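CmeC (Campylobacter jejuni, PDB 4MT4) probably forms the outer membrane channel through which a tripartite efflux pump expels its substrates. Local coordinates at residues G140-R152 against F450-S464. Sequence-based numbering, arbitrary orientation.
Sequences GFKASEYDYEAAR and FEQSEDTSKNIKEES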
loop_
_atom_site.group_PDB
_atom_site.type_symbol
_atom_site.label_atom_id
_atom_site.label_comp_id
_atom_site.label_asym_id
_atom_site.label_seq_id
_atom_site.Cartn_x
_atom_site.Cartn_y
_atom_site.Cartn_z
ATOM N N GLY B 140 2.288 -7.294 -22.322
ATOM C CA GLY B 140 1.561 -6.574 -21.295
ATOM C C GLY B 140 0.140 -7.084 -21.174
ATOM O O GLY B 140 -0.413 -7.157 -20.077
ATOM N N PHE B 141 -0.452 -7.437 -22.311
ATOM C CA PHE B 141 -1.803 -7.988 -22.335
ATOM C C PHE B 141 -1.831 -9.392 -21.742
ATOM O O PHE B 141 -2.722 -9.725 -20.964
ATOM C CB PHE B 141 -2.360 -8.016 -23.760
ATOM C CG PHE B 141 -3.607 -8.844 -23.902
ATOM C CD1 PHE B 141 -4.812 -8.395 -23.386
ATOM C CD2 PHE B 141 -3.573 -10.073 -24.540
ATOM C CE1 PHE B 141 -5.960 -9.154 -23.505
ATOM C CE2 PHE B 141 -4.718 -10.838 -24.663
ATOM C CZ PHE B 141 -5.914 -10.377 -24.145
ATOM N N LYS B 142 -0.851 -10.211 -22.118
ATOM C CA LYS B 142 -0.736 -11.566 -21.588
ATOM C C LYS B 142 -0.524 -11.541 -20.077
ATOM O O LYS B 142 -0.996 -12.421 -19.359
ATOM C CB LYS B 142 0.412 -12.320 -22.264
ATOM C CG LYS B 142 0.124 -12.740 -23.696
ATOM C CD LYS B 142 1.224 -13.646 -24.232
ATOM C CE LYS B 142 0.891 -14.166 -25.622
ATOM N NZ LYS B 142 1.930 -15.107 -26.129
ATOM N N ALA B 143 0.188 -10.523 -19.607
ATOM C CA ALA B 143 0.420 -10.346 -18.182
ATOM C C ALA B 143 -0.874 -9.967 -17.473
ATOM O O ALA B 143 -1.112 -10.376 -16.336
ATOM C CB ALA B 143 1.487 -9.293 -17.943
ATOM N N SER B 144 -1.711 -9.190 -18.154
ATOM C CA SER B 144 -2.994 -8.774 -17.598
ATOM C C SER B 144 -3.955 -9.956 -17.508
ATOM O O SER B 144 -4.824 -9.994 -16.638
ATOM C CB SER B 144 -3.614 -7.653 -18.440
ATOM O OG SER B 144 -3.977 -8.121 -19.728
ATOM N N GLU B 145 -3.795 -10.916 -18.413
ATOM C CA GLU B 145 -4.610 -12.126 -18.394
ATOM C C GLU B 145 -4.237 -13.003 -17.204
ATOM O O GLU B 145 -5.105 -13.540 -16.514
ATOM C CB GLU B 145 -4.450 -12.910 -19.697
ATOM C CG GLU B 145 -5.161 -12.294 -20.891
ATOM C CD GLU B 145 -5.059 -13.158 -22.133
ATOM O OE1 GLU B 145 -3.938 -13.597 -22.466
ATOM O OE2 GLU B 145 -6.103 -13.404 -22.770
ATOM N N TYR B 146 -2.935 -13.141 -16.970
ATOM C CA TYR B 146 -2.434 -13.907 -15.836
ATOM C C TYR B 146 -2.754 -13.204 -14.523
ATOM O O TYR B 146 -2.974 -13.853 -13.500
ATOM C CB TYR B 146 -0.928 -14.130 -15.966
ATOM C CG TYR B 146 -0.535 -15.022 -17.124
ATOM C CD1 TYR B 146 -1.334 -16.093 -17.503
ATOM C CD2 TYR B 146 0.634 -14.790 -17.840
ATOM C CE1 TYR B 146 -0.978 -16.909 -18.559
ATOM C CE2 TYR B 146 0.997 -15.601 -18.896
ATOM C CZ TYR B 146 0.187 -16.659 -19.252
ATOM O OH TYR B 146 0.543 -17.470 -20.306
ATOM N N ASP B 147 -2.773 -11.874 -14.560
ATOM C CA ASP B 147 -3.153 -11.079 -13.396
ATOM C C ASP B 147 -4.629 -11.275 -13.066
ATOM O O ASP B 147 -5.023 -11.228 -11.904
ATOM C CB ASP B 147 -2.863 -9.594 -13.628
ATOM C CG ASP B 147 -1.402 -9.245 -13.429
ATOM O OD1 ASP B 147 -0.684 -10.029 -12.775
ATOM O OD2 ASP B 147 -0.970 -8.180 -13.920
ATOM N N TYR B 148 -5.439 -11.498 -14.095
ATOM C CA TYR B 148 -6.862 -11.755 -13.899
ATOM C C TYR B 148 -7.081 -13.127 -13.275
ATOM O O TYR B 148 -7.925 -13.294 -12.395
ATOM C CB TYR B 148 -7.625 -11.657 -15.219
ATOM C CG TYR B 148 -9.077 -12.076 -15.113
ATOM C CD1 TYR B 148 -10.022 -11.236 -14.539
ATOM C CD2 TYR B 148 -9.502 -13.311 -15.589
ATOM C CE1 TYR B 148 -11.350 -11.615 -14.440
ATOM C CE2 TYR B 148 -10.825 -13.698 -15.494
ATOM C CZ TYR B 148 -11.745 -12.847 -14.919
ATOM O OH TYR B 148 -13.066 -13.226 -14.823
ATOM N N GLU B 149 -6.317 -14.108 -13.744
ATOM C CA GLU B 149 -6.370 -15.458 -13.196
ATOM C C GLU B 149 -5.915 -15.460 -11.742
ATOM O O GLU B 149 -6.481 -16.158 -10.902
ATOM C CB GLU B 149 -5.502 -16.410 -14.021
ATOM C CG GLU B 149 -5.955 -16.585 -15.463
ATOM C CD GLU B 149 -7.121 -17.547 -15.607
ATOM O OE1 GLU B 149 -7.727 -17.921 -14.580
ATOM O OE2 GLU B 149 -7.427 -17.937 -16.752
ATOM N N ALA B 150 -4.884 -14.671 -11.459
ATOM C CA ALA B 150 -4.374 -14.528 -10.102
ATOM C C ALA B 150 -5.409 -13.854 -9.212
ATOM O O ALA B 150 -5.585 -14.229 -8.053
ATOM C CB ALA B 150 -3.077 -13.737 -10.105
ATOM N N ALA B 151 -6.094 -12.860 -9.764
ATOM C CA ALA B 151 -7.126 -12.141 -9.028
ATOM C C ALA B 151 -8.336 -13.033 -8.773
ATOM O O ALA B 151 -8.943 -12.974 -7.707
ATOM C CB ALA B 151 -7.539 -10.888 -9.781
ATOM N N ARG B 152 -8.676 -13.859 -9.759
ATOM C CA ARG B 152 -9.803 -14.776 -9.639
ATOM C C ARG B 152 -9.559 -15.783 -8.521
ATOM O O ARG B 152 -10.416 -15.990 -7.662
ATOM C CB ARG B 152 -10.048 -15.505 -10.961
ATOM C CG ARG B 152 -11.380 -16.235 -11.041
ATOM C CD ARG B 152 -11.565 -16.900 -12.397
ATOM N NE ARG B 152 -12.954 -17.280 -12.641
ATOM C CZ ARG B 152 -13.477 -18.460 -12.325
ATOM N NH1 ARG B 152 -14.751 -18.714 -12.590
ATOM N NH2 ARG B 152 -12.728 -19.387 -11.744
ATOM N N PHE B 450 -4.760 -23.688 -12.302
ATOM C CA PHE B 450 -4.319 -22.929 -13.465
ATOM C C PHE B 450 -3.216 -23.660 -14.221
ATOM O O PHE B 450 -2.285 -24.195 -13.620
ATOM C CB PHE B 450 -3.834 -21.537 -13.048
ATOM C CG PHE B 450 -3.176 -20.764 -14.158
ATOM C CD1 PHE B 450 -3.938 -20.117 -15.117
ATOM C CD2 PHE B 450 -1.795 -20.673 -14.234
ATOM C CE1 PHE B 450 -3.337 -19.402 -16.135
ATOM C CE2 PHE B 450 -1.187 -19.961 -15.251
ATOM C CZ PHE B 450 -1.959 -19.323 -16.202
ATOM N N GLU B 451 -3.334 -23.684 -15.545
ATOM C CA GLU B 451 -2.305 -24.260 -16.401
ATOM C C GLU B 451 -1.943 -23.279 -17.512
ATOM O O GLU B 451 -2.760 -22.983 -18.385
ATOM C CB GLU B 451 -2.771 -25.597 -16.985
ATOM C CG GLU B 451 -3.046 -26.679 -15.945
ATOM C CD GLU B 451 -1.780 -27.241 -15.317
ATOM O OE1 GLU B 451 -0.672 -26.917 -15.794
ATOM O OE2 GLU B 451 -1.897 -28.017 -14.344
ATOM N N GLN B 452 -0.714 -22.776 -17.466
ATOM C CA GLN B 452 -0.262 -21.728 -18.377
ATOM C C GLN B 452 -0.305 -22.155 -19.843
ATOM O O GLN B 452 -0.542 -21.334 -20.731
ATOM C CB GLN B 452 1.159 -21.291 -18.003
ATOM C CG GLN B 452 1.730 -20.184 -18.874
ATOM C CD GLN B 452 3.156 -19.828 -18.503
ATOM O OE1 GLN B 452 3.454 -19.534 -17.345
ATOM N NE2 GLN B 452 4.048 -19.861 -19.486
ATOM N N SER B 453 -0.086 -23.442 -20.088
ATOM C CA SER B 453 0.004 -23.965 -21.449
ATOM C C SER B 453 -1.325 -23.908 -22.206
ATOM O O SER B 453 -1.342 -23.922 -23.437
ATOM C CB SER B 453 0.520 -25.404 -21.418
ATOM O OG SER B 453 -0.280 -26.213 -20.570
ATOM N N GLU B 454 -2.430 -23.844 -21.470
ATOM C CA GLU B 454 -3.758 -23.842 -22.077
ATOM C C GLU B 454 -4.085 -22.519 -22.766
ATOM O O GLU B 454 -3.349 -21.540 -22.640
ATOM C CB GLU B 454 -4.822 -24.146 -21.023
ATOM C CG GLU B 454 -4.700 -25.519 -20.379
ATOM C CD GLU B 454 -5.778 -25.772 -19.343
ATOM O OE1 GLU B 454 -6.646 -24.893 -19.161
ATOM O OE2 GLU B 454 -5.758 -26.848 -18.710
ATOM N N ASP B 455 -5.195 -22.501 -23.498
ATOM C CA ASP B 455 -5.679 -21.279 -24.131
ATOM C C ASP B 455 -6.260 -20.356 -23.066
ATOM O O ASP B 455 -7.411 -20.511 -22.659
ATOM C CB ASP B 455 -6.729 -21.598 -25.200
ATOM C CG ASP B 455 -7.003 -20.423 -26.124
ATOM O OD1 ASP B 455 -6.622 -19.282 -25.786
ATOM O OD2 ASP B 455 -7.613 -20.643 -27.192
ATOM N N THR B 456 -5.454 -19.398 -22.622
ATOM C CA THR B 456 -5.833 -18.510 -21.530
ATOM C C THR B 456 -7.043 -17.649 -21.883
ATOM O O THR B 456 -7.961 -17.497 -21.078
ATOM C CB THR B 456 -4.667 -17.589 -21.129
ATOM O OG1 THR B 456 -3.479 -18.368 -20.944
ATOM C CG2 THR B 456 -4.992 -16.850 -19.838
ATOM N N SER B 457 -7.042 -17.094 -23.092
ATOM C CA SER B 457 -8.127 -16.229 -23.545
ATOM C C SER B 457 -9.452 -16.985 -23.608
ATOM O O SER B 457 -10.487 -16.484 -23.171
ATOM C CB SER B 457 -7.799 -15.633 -24.915
ATOM O OG SER B 457 -6.606 -14.872 -24.864
ATOM N N LYS B 458 -9.407 -18.194 -24.154
ATOM C CA LYS B 458 -10.584 -19.049 -24.240
ATOM C C LYS B 458 -11.070 -19.453 -22.848
ATOM O O LYS B 458 -12.274 -19.502 -22.591
ATOM C CB LYS B 458 -10.275 -20.289 -25.080
ATOM C CG LYS B 458 -11.272 -21.416 -24.931
ATOM C CD LYS B 458 -10.842 -22.636 -25.725
ATOM C CE LYS B 458 -11.639 -23.861 -25.315
ATOM N NZ LYS B 458 -11.399 -24.222 -23.888
ATOM N N ASN B 459 -10.126 -19.737 -21.956
ATOM C CA ASN B 459 -10.456 -20.091 -20.581
ATOM C C ASN B 459 -11.067 -18.921 -19.816
ATOM O O ASN B 459 -12.048 -19.091 -19.093
ATOM C CB ASN B 459 -9.216 -20.598 -19.843
ATOM C CG ASN B 459 -8.833 -22.008 -20.249
ATOM O OD1 ASN B 459 -9.680 -22.796 -20.670
ATOM N ND2 ASN B 459 -7.552 -22.334 -20.122
ATOM N N ILE B 460 -10.483 -17.738 -19.982
ATOM C CA ILE B 460 -10.961 -16.537 -19.302
ATOM C C ILE B 460 -12.390 -16.201 -19.715
ATOM O O ILE B 460 -13.237 -15.908 -18.871
ATOM C CB ILE B 460 -10.045 -15.328 -19.582
ATOM C CG1 ILE B 460 -8.746 -15.451 -18.783
ATOM C CG2 ILE B 460 -10.744 -14.024 -19.230
ATOM C CD1 ILE B 460 -7.767 -14.328 -19.030
ATOM N N LYS B 461 -12.659 -16.262 -21.015
ATOM C CA LYS B 461 -13.994 -15.986 -21.530
ATOM C C LYS B 461 -15.009 -17.009 -21.024
ATOM O O LYS B 461 -16.148 -16.661 -20.707
ATOM C CB LYS B 461 -13.984 -15.966 -23.062
ATOM C CG LYS B 461 -15.344 -15.698 -23.687
ATOM C CD LYS B 461 -15.237 -15.406 -25.176
ATOM C CE LYS B 461 -16.592 -15.033 -25.756
ATOM N NZ LYS B 461 -16.499 -14.579 -27.172
ATOM N N GLU B 462 -14.588 -18.268 -20.940
ATOM C CA GLU B 462 -15.465 -19.343 -20.485
ATOM C C GLU B 462 -15.798 -19.224 -18.998
ATOM O O GLU B 462 -16.926 -19.494 -18.587
ATOM C CB GLU B 462 -14.825 -20.705 -20.772
ATOM C CG GLU B 462 -15.503 -21.888 -20.091
ATOM C CD GLU B 462 -16.969 -22.022 -20.457
ATOM O OE1 GLU B 462 -17.315 -21.793 -21.636
ATOM O OE2 GLU B 462 -17.775 -22.350 -19.561
ATOM N N GLU B 463 -14.821 -18.810 -18.197
ATOM C CA GLU B 463 -14.991 -18.766 -16.746
ATOM C C GLU B 463 -15.544 -17.427 -16.250
ATOM O O GLU B 463 -15.891 -17.292 -15.077
ATOM C CB GLU B 463 -13.661 -19.067 -16.050
ATOM C CG GLU B 463 -12.617 -17.973 -16.204
ATOM C CD GLU B 463 -11.244 -18.406 -15.730
ATOM O OE1 GLU B 463 -11.111 -19.553 -15.253
ATOM O OE2 GLU B 463 -10.296 -17.600 -15.838
ATOM N N SER B 464 -15.626 -16.446 -17.144
ATOM C CA SER B 464 -16.148 -15.126 -16.790
ATOM C C SER B 464 -17.569 -14.941 -17.311
ATOM O O SER B 464 -18.052 -13.818 -17.446
ATOM C CB SER B 464 -15.244 -14.022 -17.341
ATOM O OG SER B 464 -13.904 -14.202 -16.920
HETATM O O HOH W 1 -14.223 -15.080 -13.315
#
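S457 and E145 join the first turn of helix 456-463 to segment 140-152 of helix 129-195. The hydroxyl OG of S457 donates to OE2 of E145 at 2.6 Å, on the syn lone pair. With CG anti to its carbonyl carbon, E145 lays that CG over one face of the F141 ring; the extended chain beyond it carries the carboxylate to S457. One turn on, I460 packs CD1 against CB of E145 (3.7 Å) and slides CG2 past the Y148 ring. With CG anti to its own N (chi1 173°), Y148 points its ring past I460 and brings OH to 2.5 Å from OG of S464, a very short contact. That OG donates to the carbonyl O of I460.

R152 stretches across E463. NH1 donates to O of E463 at 3.1 Å, bent to 140° at the hydrogen, while CB of E463 lies over one guanidinium face. A water in the guanidinium plane accepts from NE and also bonds OH of Y148. The carboxylates of E149 and E463 come within 2.9 Å (OE1 to OE2), an approach of like charges that would probably favour protonation of one; the R152 guanidinium probably eases it.

On the other flank, CE1 of Y146 meets the edge of the F450 ring at CZ (3.5 Å), with ring planes 82° apart. CG of E149 also touches F450.

The contact packs the short C-terminal helix 456-463 and the loop before it onto the long helix 129-195. Helix 58-79 touches Y148 and I460; helix 273-293 borders Y146 and F450.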